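Local structure of nicotinate phosphoribosyltransferase (Vibrio cholerae, 4HL7) at residues 11-16 / 132-137; 94-99 / 125-130; 384-389 / 400-405. The protein probably catalyses the ATP-dependent formation of nicotinate D-ribonucleotide from nicotinate and 5-phosphoribosyl 1-diphosphate, a step towards NAD(+). All blocks are in the same frame, centred on the assembly; numbering follows the deposited sequence.

In the fold
Contacts 1 and 2 are parts of one packed region: Leu-134 CD1 of contact 1 comes within 3.5 Å of Phe-98 CE2 of contact 2, and Leu-16 CD2 within 3.8 Å of the same Phe-98 CE2. Their centres are about 14 Å apart, and the helices they use, 125-128 and 131-147, follow each other in the chain. Contact 3 stands apart, its centre about 28 Å from that of contact 2, with nearest atoms about 8 Å apart. Contacts 2 and 3 both touch helix 232-241: Trp-125 and Ile-129 from contact 2, Val-385, Lys-387 and Phe-402 from contact 3. The helix starts at His-232, the predicted site of autophosphorylation, unphosphorylated here.

Contact 1: residues 11-16 / 132-137; sequences HIIRSL and ETLVMA
Ile-13 is the side chain that reaches across to helix 131-147, and Leu-134 is its main partner. Both branches of the isoleucine are used. With CG2 anti to the backbone N and CG1 anti to the carbonyl carbon (chi1 -57°), Ile-13 puts its CG2 methyl 3.8 Å from Leu-134 CD2. The longer branch carries CD1 to the same methyl, 3.9 Å from Leu-134 CD2, so that this one leucine methyl meets both ends of the isoleucine fork. The two side chains cross at about a right angle.

Ile-13 CD1 also lies 3.7 Å from the backbone atom Leu-134 O and 4.0 Å from Ala-137 CB. The methyl thus rests against one helical turn, between a leucine and the alanine three residues on. Ile-12 brings its CG2 methyl to 4.1 Å from Ala-137 O, and Leu-16 CD2 approaches the other leucine methyl, Leu-134 CD1, at 4.3 Å, a looser touch. The contact across the two segments is apolar packing.

The irregular segment 11-16, which precedes helix 21-33, therefore lies against helix 131-147; Ile-12 and Ile-13 continue along that helix to Val-142 and Ile-138. Arg-14 instead packs on helix 216-222, while Glu-132 and Met-136 of helix 131-147 touch strand 372-380.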
# COMPACT_ATOMS: atom_id res chain seq x y z
N HIS A 11 3.78 -5.93 21.80
CA HIS A 11 2.71 -6.18 20.84
C HIS A 11 3.20 -5.87 19.42
O HIS A 11 3.90 -4.87 19.21
CB HIS A 11 1.48 -5.34 21.22
CG HIS A 11 1.80 -3.89 21.56
ND1 HIS A 11 3.08 -3.44 21.76
CD2 HIS A 11 0.97 -2.77 21.74
CE1 HIS A 11 3.06 -2.12 22.04
NE2 HIS A 11 1.78 -1.70 22.02
N ILE A 12 2.90 -6.77 18.49
CA ILE A 12 3.22 -6.60 17.05
C ILE A 12 2.26 -5.51 16.50
O ILE A 12 2.70 -4.46 16.07
CB ILE A 12 3.10 -7.96 16.29
CG1 ILE A 12 4.20 -8.92 16.81
CG2 ILE A 12 3.10 -7.73 14.77
CD1 ILE A 12 4.18 -10.29 16.17
N ILE A 13 0.97 -5.76 16.60
CA ILE A 13 -0.02 -4.79 16.14
C ILE A 13 -0.43 -3.90 17.34
O ILE A 13 -0.79 -4.40 18.41
CB ILE A 13 -1.26 -5.49 15.52
CG1 ILE A 13 -0.81 -6.40 14.32
CG2 ILE A 13 -2.32 -4.46 15.15
CD1 ILE A 13 -0.22 -5.67 13.12
N ARG A 14 -0.36 -2.60 17.15
CA ARG A 14 -0.45 -1.70 18.31
C ARG A 14 -1.89 -1.31 18.64
O ARG A 14 -2.18 -0.96 19.76
CB ARG A 14 0.38 -0.49 18.00
CG ARG A 14 1.83 -0.93 17.82
CD ARG A 14 2.72 -0.10 18.58
NE ARG A 14 4.07 -0.66 18.65
CZ ARG A 14 5.07 0.03 19.13
NH1 ARG A 14 4.86 1.26 19.58
NH2 ARG A 14 6.29 -0.51 19.17
N SER A 15 -2.76 -1.34 17.64
CA SER A 15 -4.19 -0.95 17.76
C SER A 15 -4.81 -1.20 16.40
O SER A 15 -4.10 -1.51 15.44
CB SER A 15 -4.37 0.53 18.14
OG SER A 15 -4.16 1.42 17.04
N LEU A 16 -6.14 -1.03 16.28
CA LEU A 16 -6.75 -1.21 14.95
C LEU A 16 -6.56 0.04 14.09
O LEU A 16 -7.09 0.11 12.96
CB LEU A 16 -8.25 -1.56 15.07
CG LEU A 16 -8.64 -3.02 15.43
CD1 LEU A 16 -10.15 -3.20 15.40
CD2 LEU A 16 -7.95 -4.06 14.53
N GLU A 132 -5.31 -6.72 5.33
CA GLU A 132 -4.10 -6.71 4.50
C GLU A 132 -2.84 -6.26 5.21
O GLU A 132 -1.84 -7.03 5.23
CB GLU A 132 -4.33 -5.81 3.24
CG GLU A 132 -3.08 -5.60 2.40
CD GLU A 132 -3.36 -4.80 1.14
OE1 GLU A 132 -4.54 -4.67 0.78
OE2 GLU A 132 -2.37 -4.37 0.49
N THR A 133 -2.80 -5.03 5.73
CA THR A 133 -1.52 -4.53 6.29
C THR A 133 -1.26 -5.14 7.65
O THR A 133 -0.13 -5.14 8.08
CB THR A 133 -1.34 -2.97 6.34
OG1 THR A 133 -2.13 -2.37 7.35
CG2 THR A 133 -1.61 -2.36 4.93
N LEU A 134 -2.33 -5.54 8.37
CA LEU A 134 -2.13 -6.18 9.67
C LEU A 134 -1.46 -7.53 9.46
O LEU A 134 -0.53 -7.90 10.19
CB LEU A 134 -3.47 -6.39 10.41
CG LEU A 134 -4.27 -5.11 10.65
CD1 LEU A 134 -5.67 -5.43 11.19
CD2 LEU A 134 -3.48 -4.14 11.53
N VAL A 135 -1.96 -8.29 8.48
CA VAL A 135 -1.39 -9.60 8.20
C VAL A 135 0.04 -9.42 7.68
O VAL A 135 0.93 -10.12 8.10
CB VAL A 135 -2.27 -10.44 7.22
CG1 VAL A 135 -1.55 -11.76 6.83
CG2 VAL A 135 -3.64 -10.76 7.85
N MSE A 136 0.26 -8.46 6.79
CA MSE A 136 1.66 -8.28 6.23
C MSE A 136 2.60 -7.91 7.33
O MSE A 136 3.67 -8.49 7.40
CB MSE A 136 1.64 -7.26 5.08
CG MSE A 136 0.91 -7.91 3.95
SE MSE A 136 0.70 -6.53 2.53
CE MSE A 136 2.60 -6.46 1.96
N ALA A 137 2.17 -7.04 8.27
CA ALA A 137 3.03 -6.57 9.40
C ALA A 137 3.35 -7.67 10.37
O ALA A 137 4.47 -7.74 10.94
CB ALA A 137 2.40 -5.38 10.13

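Contact 2: residues 94-99 / 125-130; sequences RYFHFV and WRDTIL
Asp-127 OD2 is held by a charged partner and touched by an aromatic one. Arg-126 NH1, from the residue just before it, makes a salt bridge to Asp-127 OD2 at 3.3 Å; the bond is fairly straight (162° at the hydrogen) and lies close to the guanidinium plane. Across the contact, Phe-96 CE1 stands 3.6 Å from Asp-127 OD2, the oxygen sitting at the edge of the ring, near its plane, where the weakly positive C-H groups would suit a carboxylate. The ring and carboxylate planes are 49° apart.

Phe-96 starts out towards the helix, and CG lies anti to the backbone N (chi1 176°). Arg-126 NH1 meets the same ring obliquely, 3.6 Å from Phe-96 CD1; the two side chains run alongside in opposite senses, the ring and guanidinium planes steeply inclined. The arginine has a further anchor, since its NE is hydrogen-bonded to His-31.

Two rings converge on a backbone oxygen as well. Asp-127 O lies in the plane of the Phe-96 ring, 3.6 Å from Phe-96 CZ, and at the edge of the Phe-98 ring, 3.8 Å from Phe-98 CD1. Further round that second rim, Phe-98 CZ presses on Leu-130 CB at 3.6 Å, the two side chains crossing at about a right angle. Phe-96 CE2 in turn sits over one face of the Phe-98 ring, towards its rim, and Phe-98 stacks with Tyr-131.

In outline, an irregular link between helices 87-93 and 100-103 sends two alternate aromatic residues inward against short helix 125-128, which follows strand 116-122. This aromatic packing belongs to the NAPRTase N-terminal domain, where helix 125-128 also lies against strand 38-46 of the antiparallel sheet, through Trp-125 and Thr-128.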
# COMPACT_ATOMS: atom_id res chain seq x y z
N ARG A 94 -17.69 0.96 16.36
CA ARG A 94 -17.81 0.73 17.81
C ARG A 94 -18.13 -0.72 18.16
O ARG A 94 -17.77 -1.18 19.25
CB ARG A 94 -18.86 1.67 18.45
CG ARG A 94 -18.25 2.93 19.07
CD ARG A 94 -19.27 3.76 19.86
NE ARG A 94 -20.08 4.59 18.97
CZ ARG A 94 -19.83 5.87 18.71
NH1 ARG A 94 -18.79 6.47 19.29
NH2 ARG A 94 -20.62 6.55 17.87
N TYR A 95 -18.79 -1.43 17.26
CA TYR A 95 -19.07 -2.83 17.44
C TYR A 95 -18.21 -3.73 16.52
O TYR A 95 -18.29 -4.94 16.62
CB TYR A 95 -20.63 -3.17 17.40
CG TYR A 95 -21.42 -2.77 16.14
CD1 TYR A 95 -21.37 -3.54 14.97
CD2 TYR A 95 -22.23 -1.65 16.15
CE1 TYR A 95 -22.05 -3.15 13.83
CE2 TYR A 95 -22.94 -1.27 15.04
CZ TYR A 95 -22.86 -2.02 13.88
OH TYR A 95 -23.51 -1.63 12.79
N PHE A 96 -17.39 -3.16 15.64
CA PHE A 96 -16.73 -4.02 14.62
C PHE A 96 -15.62 -4.90 15.23
O PHE A 96 -14.78 -4.41 15.99
CB PHE A 96 -16.10 -3.21 13.48
CG PHE A 96 -15.35 -4.05 12.51
CD1 PHE A 96 -16.04 -4.79 11.54
CD2 PHE A 96 -13.97 -4.17 12.58
CE1 PHE A 96 -15.35 -5.61 10.67
CE2 PHE A 96 -13.29 -5.00 11.70
CZ PHE A 96 -13.99 -5.71 10.75
N HIS A 97 -15.59 -6.18 14.82
CA HIS A 97 -14.39 -6.97 14.97
C HIS A 97 -14.21 -8.04 13.91
O HIS A 97 -15.15 -8.37 13.17
CB HIS A 97 -14.32 -7.58 16.38
CG HIS A 97 -15.46 -8.55 16.69
ND1 HIS A 97 -15.53 -9.79 16.15
CD2 HIS A 97 -16.53 -8.44 17.58
CE1 HIS A 97 -16.61 -10.44 16.65
NE2 HIS A 97 -17.23 -9.61 17.52
N PHE A 98 -12.99 -8.54 13.80
CA PHE A 98 -12.65 -9.61 12.86
C PHE A 98 -13.18 -10.96 13.37
O PHE A 98 -13.34 -11.15 14.59
CB PHE A 98 -11.14 -9.71 12.77
CG PHE A 98 -10.47 -8.53 12.07
CD1 PHE A 98 -10.74 -8.25 10.75
CD2 PHE A 98 -9.47 -7.78 12.74
CE1 PHE A 98 -10.05 -7.23 10.07
CE2 PHE A 98 -8.76 -6.78 12.06
CZ PHE A 98 -9.09 -6.49 10.71
N VAL A 99 -13.46 -11.88 12.45
CA VAL A 99 -13.70 -13.30 12.80
C VAL A 99 -12.67 -14.19 12.06
O VAL A 99 -13.02 -14.84 11.06
CB VAL A 99 -15.14 -13.71 12.45
CG1 VAL A 99 -15.46 -15.07 13.13
CG2 VAL A 99 -16.13 -12.62 12.93
N TRP A 125 -16.25 -7.62 1.68
CA TRP A 125 -15.19 -6.64 1.41
C TRP A 125 -15.06 -5.69 2.58
O TRP A 125 -13.94 -5.44 3.05
CB TRP A 125 -15.56 -5.93 0.10
CG TRP A 125 -14.43 -5.22 -0.56
CD1 TRP A 125 -13.06 -5.26 -0.26
CD2 TRP A 125 -14.55 -4.37 -1.74
NE1 TRP A 125 -12.34 -4.47 -1.19
CE2 TRP A 125 -13.19 -3.93 -2.09
CE3 TRP A 125 -15.62 -3.95 -2.52
CZ2 TRP A 125 -12.95 -3.08 -3.16
CZ3 TRP A 125 -15.36 -3.11 -3.64
CH2 TRP A 125 -14.06 -2.68 -3.93
N ARG A 126 -16.20 -5.23 3.14
CA ARG A 126 -16.11 -4.31 4.29
C ARG A 126 -15.42 -4.97 5.53
O ARG A 126 -14.68 -4.35 6.22
CB ARG A 126 -17.50 -3.84 4.68
CG ARG A 126 -17.53 -2.79 5.82
CD ARG A 126 -18.85 -2.94 6.59
NE ARG A 126 -19.01 -1.87 7.58
CZ ARG A 126 -18.79 -1.99 8.88
NH1 ARG A 126 -18.47 -3.16 9.44
NH2 ARG A 126 -18.95 -0.92 9.63
N ASP A 127 -15.69 -6.23 5.77
CA ASP A 127 -15.20 -6.89 6.96
C ASP A 127 -13.79 -7.47 6.85
O ASP A 127 -13.17 -7.82 7.90
CB ASP A 127 -16.19 -7.90 7.40
CG ASP A 127 -17.54 -7.21 7.83
OD1 ASP A 127 -18.47 -7.91 7.99
OD2 ASP A 127 -17.59 -5.96 7.93
N THR A 128 -13.29 -7.52 5.63
CA THR A 128 -11.94 -8.14 5.39
C THR A 128 -10.90 -7.13 4.91
O THR A 128 -9.71 -7.46 4.90
CB THR A 128 -11.97 -9.34 4.43
OG1 THR A 128 -12.43 -8.96 3.14
CG2 THR A 128 -12.84 -10.52 5.00
N ILE A 129 -11.36 -5.95 4.49
CA ILE A 129 -10.42 -4.99 3.88
C ILE A 129 -9.29 -4.57 4.86
O ILE A 129 -8.18 -4.31 4.44
CB ILE A 129 -11.12 -3.75 3.25
CG1 ILE A 129 -10.05 -2.86 2.57
CG2 ILE A 129 -11.85 -2.95 4.29
CD1 ILE A 129 -10.58 -1.97 1.51
N LEU A 130 -9.58 -4.52 6.16
CA LEU A 130 -8.54 -4.13 7.09
C LEU A 130 -7.43 -5.16 7.33
O LEU A 130 -6.40 -4.79 7.91
CB LEU A 130 -9.13 -3.68 8.44
CG LEU A 130 -10.14 -2.53 8.40
CD1 LEU A 130 -10.51 -2.14 9.83
CD2 LEU A 130 -9.63 -1.34 7.59

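Contact 3: residues 384-389 / 400-405; sequences PVAKIS and PIFLAN
Pro-384 lies over one face of the Phe-402 ring, and Pro-384 CB and Pro-384 O both lie over that face. Near the ring's root, Pro-384 CB stands 4.2 Å from the Phe-402 ring centroid, 25° off the ring normal, which makes a CH-pi contact; its closest ring atom is Phe-402 CG, 3.8 Å from Pro-384 CB. At the far end, Pro-384 O hangs above the rim, 3.2 Å from Phe-402 CZ, a tight packing contact rather than a bond. The pyrrolidine and the phenyl group cross at a slant, so the proline residue spans the ring from root to tip. Chi1 of -179° sets Phe-402 CG anti to the backbone N, on a CB that already points towards segment 384-389.

Beyond the ring tip the chain runs on past one corner: Val-385 CA is 3.8 Å from Phe-402 CE2. Val-385 itself turns its side chain the other way, onto helix 232-241, while Ala-386 points to helix 400-409. Ala-386 CB meets Leu-403 CD1 at 3.9 Å, and Ile-388 CG1 comes to 4.0 Å from Leu-403 CD1, so one leucine methyl serves both residues.

At the start of the helix, Asp-399 OD1 accepts a hydrogen bond from Phe-402 N. Ala-386 N is hydrogen-bonded to Gln-239 OE1 of helix 232-241, and Lys-387 touches His-232 there. The extended chain leaving edge strand 383-384 of the antiparallel sheet thus alternates its side chains between two helices, 400-409 and 232-241, within the NAPRTase family region.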
# COMPACT_ATOMS: atom_id res chain seq x y z
N PRO A 384 -13.40 -13.16 -11.16
CA PRO A 384 -11.99 -12.75 -11.14
C PRO A 384 -11.83 -11.24 -11.33
O PRO A 384 -12.67 -10.60 -12.00
CB PRO A 384 -11.35 -13.44 -12.39
CG PRO A 384 -12.43 -14.25 -13.02
CD PRO A 384 -13.78 -13.86 -12.39
N VAL A 385 -10.72 -10.70 -10.85
CA VAL A 385 -10.36 -9.29 -11.13
C VAL A 385 -8.84 -9.29 -11.37
O VAL A 385 -8.16 -10.26 -11.05
CB VAL A 385 -10.73 -8.34 -9.95
CG1 VAL A 385 -12.25 -8.36 -9.69
CG2 VAL A 385 -9.91 -8.71 -8.69
N ALA A 386 -8.33 -8.25 -11.99
CA ALA A 386 -6.90 -8.28 -12.40
C ALA A 386 -6.24 -6.93 -12.33
O ALA A 386 -6.88 -5.92 -12.43
CB ALA A 386 -6.74 -8.82 -13.80
N LYS A 387 -4.92 -6.96 -12.13
CA LYS A 387 -4.13 -5.76 -12.28
C LYS A 387 -3.14 -6.01 -13.40
O LYS A 387 -2.53 -7.08 -13.48
CB LYS A 387 -3.34 -5.44 -11.02
CG LYS A 387 -2.51 -4.19 -11.14
CD LYS A 387 -1.86 -3.90 -9.81
CE LYS A 387 -0.60 -3.11 -10.02
NZ LYS A 387 0.22 -3.29 -8.80
N ILE A 388 -2.97 -5.03 -14.27
CA ILE A 388 -2.07 -5.24 -15.40
C ILE A 388 -0.73 -4.52 -15.09
O ILE A 388 0.32 -5.15 -14.96
CB ILE A 388 -2.71 -4.73 -16.72
CG1 ILE A 388 -3.89 -5.61 -17.09
CG2 ILE A 388 -1.72 -4.89 -17.89
CD1 ILE A 388 -4.88 -5.02 -18.05
N SER A 389 -0.85 -3.21 -14.97
CA SER A 389 0.18 -2.18 -14.66
C SER A 389 1.00 -1.73 -15.88
O SER A 389 0.82 -2.22 -17.01
CB SER A 389 1.09 -2.53 -13.47
OG SER A 389 2.27 -3.21 -13.98
N PRO A 400 -6.89 -16.86 -16.79
CA PRO A 400 -6.21 -16.20 -17.92
C PRO A 400 -7.19 -15.72 -19.03
O PRO A 400 -6.88 -14.77 -19.78
CB PRO A 400 -5.29 -17.30 -18.47
CG PRO A 400 -5.92 -18.59 -18.03
CD PRO A 400 -6.47 -18.27 -16.64
N ILE A 401 -8.35 -16.36 -19.13
CA ILE A 401 -9.39 -15.90 -20.11
C ILE A 401 -9.95 -14.55 -19.68
O ILE A 401 -10.14 -13.63 -20.50
CB ILE A 401 -10.52 -16.92 -20.28
CG1 ILE A 401 -9.96 -18.26 -20.73
CG2 ILE A 401 -11.64 -16.38 -21.21
CD1 ILE A 401 -10.97 -19.43 -20.88
N PHE A 402 -10.29 -14.41 -18.43
CA PHE A 402 -10.65 -13.07 -17.91
C PHE A 402 -9.61 -11.98 -18.23
O PHE A 402 -9.95 -10.85 -18.68
CB PHE A 402 -10.95 -13.10 -16.41
CG PHE A 402 -11.35 -11.79 -15.86
CD1 PHE A 402 -12.72 -11.41 -15.83
CD2 PHE A 402 -10.39 -10.91 -15.38
CE1 PHE A 402 -13.06 -10.12 -15.35
CE2 PHE A 402 -10.74 -9.63 -14.89
CZ PHE A 402 -12.09 -9.25 -14.88
N LEU A 403 -8.34 -12.29 -17.97
CA LEU A 403 -7.31 -11.28 -18.17
C LEU A 403 -7.20 -10.92 -19.65
O LEU A 403 -7.07 -9.71 -20.00
CB LEU A 403 -5.97 -11.80 -17.62
CG LEU A 403 -4.80 -10.85 -17.86
CD1 LEU A 403 -5.00 -9.44 -17.29
CD2 LEU A 403 -3.47 -11.45 -17.34
N ALA A 404 -7.26 -11.94 -20.52
CA ALA A 404 -7.19 -11.73 -21.98
C ALA A 404 -8.38 -10.83 -22.44
O ALA A 404 -8.20 -9.84 -23.19
CB ALA A 404 -7.14 -13.04 -22.75
N ASN A 405 -9.58 -11.15 -21.96
CA ASN A 405 -10.72 -10.30 -22.28
C ASN A 405 -10.60 -8.85 -21.79
O ASN A 405 -10.92 -7.89 -22.50
CB ASN A 405 -11.99 -10.94 -21.70
CG ASN A 405 -13.22 -10.19 -22.10
OD1 ASN A 405 -13.61 -10.21 -23.27
ND2 ASN A 405 -13.80 -9.51 -21.17